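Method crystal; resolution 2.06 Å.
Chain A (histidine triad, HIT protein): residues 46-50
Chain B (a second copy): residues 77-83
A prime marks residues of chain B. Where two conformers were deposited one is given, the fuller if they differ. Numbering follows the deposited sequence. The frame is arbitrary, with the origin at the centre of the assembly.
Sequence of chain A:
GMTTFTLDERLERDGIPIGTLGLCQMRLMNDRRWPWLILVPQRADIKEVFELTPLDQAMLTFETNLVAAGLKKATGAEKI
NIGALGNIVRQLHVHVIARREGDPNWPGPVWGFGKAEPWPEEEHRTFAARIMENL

Chain A (46-50) IKEVF
Chain B, residues 77-83: AEKINIG

Residues 46-50 of chain A meet residues 77-83 of chain B across the interface between two copies of one protein. The chain A stretch is loop through Glu48 and enters a 3-10 segment at Val49 (phi/psi -57/-36) and Phe50 (-67/-15). Before it, Ile46 lies at -105/126, Lys47 at -115/-43 and Glu48 at -105/148. In chain B, Lys79′ to Gly83′ form a strand, with phi from -152 to -100 and psi from 132 to 143. Ala77′ (-67/143) and Glu78′ (-71/-37) lead into it.

The backbones stay apart. The CA of Glu48 is 7.1 Å from the CA of Ile80′, and the CA of Val49 is 9.1 Å from the CA of Ile82′. Side chains must therefore span the gap, and the two stretches bury 269 Å² between them.

Glu48 is the polar centre. Its CA-to-CB bond points sideways, but chi1 -53° (m), chi2 -69° (m) and chi3 6° bring the carboxylate to chain B. OE1 accepts from NZ of Lys79′ at 2.6 Å, a hydrogen bond within a salt bridge. OE2 accepts from the backbone N of Ile80′ at 3.0 Å, with an angle of 158° at the hydrogen. One carboxylate thus accepts from a charged amine and a main-chain amide. OE2 is also hydrogen-bonded elsewhere in the structure.

Lys79′ reaches this site with chi angles of -168° (t), 69° (p), -169° (t) and 55° (p). Its NZ also donates to the O of Ile80′ at 2.8 Å and to water 1 at 2.7 Å. That water donates to the O of Lys47 at 2.9 Å, so it bridges the ammonium and a chain A carbonyl. The O of Ile80′ takes a second, weak hydrogen bond from ND2 of Asn81′ at 3.2 Å. It lies 3.4 Å from OE1 of Glu48, but both atoms are acceptors; NZ of Lys79′ donates to each.

The CA-to-CB bond of Lys47 points toward the chain B stretch; chi1 is 100°, between wells, chi2 -175° (t) and chi3 -101°, also between wells. Its NZ is not modelled, so no partner can be assigned to it. Its CE lies 3.7 Å from CD of Lys79′, an aliphatic contact, and 3.6 Å from the O of Glu78′.

Apolar packing is looser. Val49, chi1 -172° (t), places CG2 4.4 Å from CD1 of Ile82′, whose rotamer is m, t. The CA-to-CB bond of Ile80′ (rotamer m, m) points toward the chain A stretch. Separately, its CB makes a van der Waals approach of 3.6 Å to OE1 of Glu48. The side chain of Phe50 (chi1 63°, p; chi2 77°) makes no close contact with the chain B stretch.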

# COMPACT_ATOMS: atom_id res chain seq x y z
N ILE A 46 8.62 -13.59 -5.79
CA ILE A 46 8.20 -12.23 -6.11
C ILE A 46 8.32 -11.40 -4.84
O ILE A 46 7.76 -11.77 -3.80
CB ILE A 46 6.74 -12.17 -6.68
CG1 ILE A 46 6.60 -12.98 -7.99
CG2 ILE A 46 6.25 -10.69 -6.85
CD1 ILE A 46 7.54 -12.59 -9.15
N LYS A 47 9.04 -10.28 -4.94
CA LYS A 47 9.24 -9.37 -3.80
C LYS A 47 8.59 -8.00 -4.03
O LYS A 47 7.92 -7.48 -3.14
CB LYS A 47 10.74 -9.27 -3.41
CG LYS A 47 11.52 -8.08 -3.90
CD LYS A 47 13.01 -8.16 -3.54
CE LYS A 47 13.36 -7.31 -2.33
N GLU A 48 8.74 -7.43 -5.22
CA GLU A 48 8.11 -6.16 -5.54
C GLU A 48 6.93 -6.41 -6.43
O GLU A 48 6.98 -7.30 -7.29
CB GLU A 48 9.08 -5.20 -6.24
CG GLU A 48 10.43 -4.93 -5.55
CD GLU A 48 10.34 -4.13 -4.23
OE1 GLU A 48 9.24 -3.85 -3.76
OE2 GLU A 48 11.41 -3.80 -3.66
N VAL A 49 5.89 -5.57 -6.31
CA VAL A 49 4.69 -5.72 -7.17
C VAL A 49 5.08 -5.65 -8.67
O VAL A 49 4.58 -6.45 -9.49
CB VAL A 49 3.55 -4.73 -6.86
CG1 VAL A 49 2.33 -5.09 -7.65
CG2 VAL A 49 3.18 -4.73 -5.36
N PHE A 50 6.06 -4.80 -9.01
CA PHE A 50 6.46 -4.65 -10.42
C PHE A 50 7.12 -5.89 -11.03
O PHE A 50 7.26 -5.92 -12.25
CB PHE A 50 7.37 -3.40 -10.67
CG PHE A 50 8.70 -3.40 -9.97
CD1 PHE A 50 9.76 -4.16 -10.43
CD2 PHE A 50 8.91 -2.56 -8.88
CE1 PHE A 50 11.00 -4.13 -9.80
CE2 PHE A 50 10.13 -2.49 -8.25
CZ PHE A 50 11.19 -3.27 -8.71
N ALA B 77 17.47 1.19 -3.72
CA ALA B 77 16.70 0.79 -2.55
C ALA B 77 16.79 -0.71 -2.42
O ALA B 77 16.89 -1.40 -3.44
CB ALA B 77 15.25 1.23 -2.66
N GLU B 78 16.87 -1.20 -1.19
CA GLU B 78 16.73 -2.63 -0.89
C GLU B 78 15.28 -3.08 -1.11
O GLU B 78 15.00 -4.19 -1.56
CB GLU B 78 17.15 -2.88 0.56
CG GLU B 78 17.06 -4.31 1.02
CD GLU B 78 17.54 -4.54 2.45
OE1 GLU B 78 18.12 -3.61 3.06
OE2 GLU B 78 17.29 -5.68 2.95
N LYS B 79 14.36 -2.20 -0.75
CA LYS B 79 12.95 -2.51 -0.84
C LYS B 79 12.13 -1.26 -1.06
O LYS B 79 12.45 -0.19 -0.52
CB LYS B 79 12.48 -3.23 0.45
CG LYS B 79 11.09 -3.89 0.41
CD LYS B 79 11.03 -5.11 -0.53
CE LYS B 79 9.58 -5.63 -0.79
NZ LYS B 79 8.67 -4.60 -1.32
N ILE B 80 11.09 -1.40 -1.86
CA ILE B 80 10.11 -0.36 -2.06
C ILE B 80 8.89 -0.66 -1.20
O ILE B 80 8.42 -1.81 -1.16
CB ILE B 80 9.63 -0.24 -3.51
CG1 ILE B 80 10.78 0.07 -4.46
CG2 ILE B 80 8.60 0.86 -3.62
CD1 ILE B 80 11.47 1.38 -4.22
N ASN B 81 8.38 0.36 -0.51
CA ASN B 81 7.12 0.26 0.22
C ASN B 81 6.04 1.08 -0.47
O ASN B 81 6.27 2.25 -0.81
CB ASN B 81 7.26 0.76 1.66
CG ASN B 81 8.16 -0.13 2.55
OD1 ASN B 81 8.40 0.21 3.72
ND2 ASN B 81 8.63 -1.26 2.02
N ILE B 82 4.87 0.49 -0.64
CA ILE B 82 3.76 1.16 -1.28
C ILE B 82 2.60 1.12 -0.31
O ILE B 82 2.33 0.08 0.28
CB ILE B 82 3.33 0.47 -2.57
CG1 ILE B 82 4.42 0.51 -3.63
CG2 ILE B 82 2.06 1.12 -3.14
CD1 ILE B 82 4.08 -0.46 -4.80
N GLY B 83 1.95 2.26 -0.13
CA GLY B 83 0.83 2.39 0.78
C GLY B 83 -0.19 3.36 0.22
O GLY B 83 0.16 4.49 -0.22
O HOH W 1 6.23 -5.57 -1.84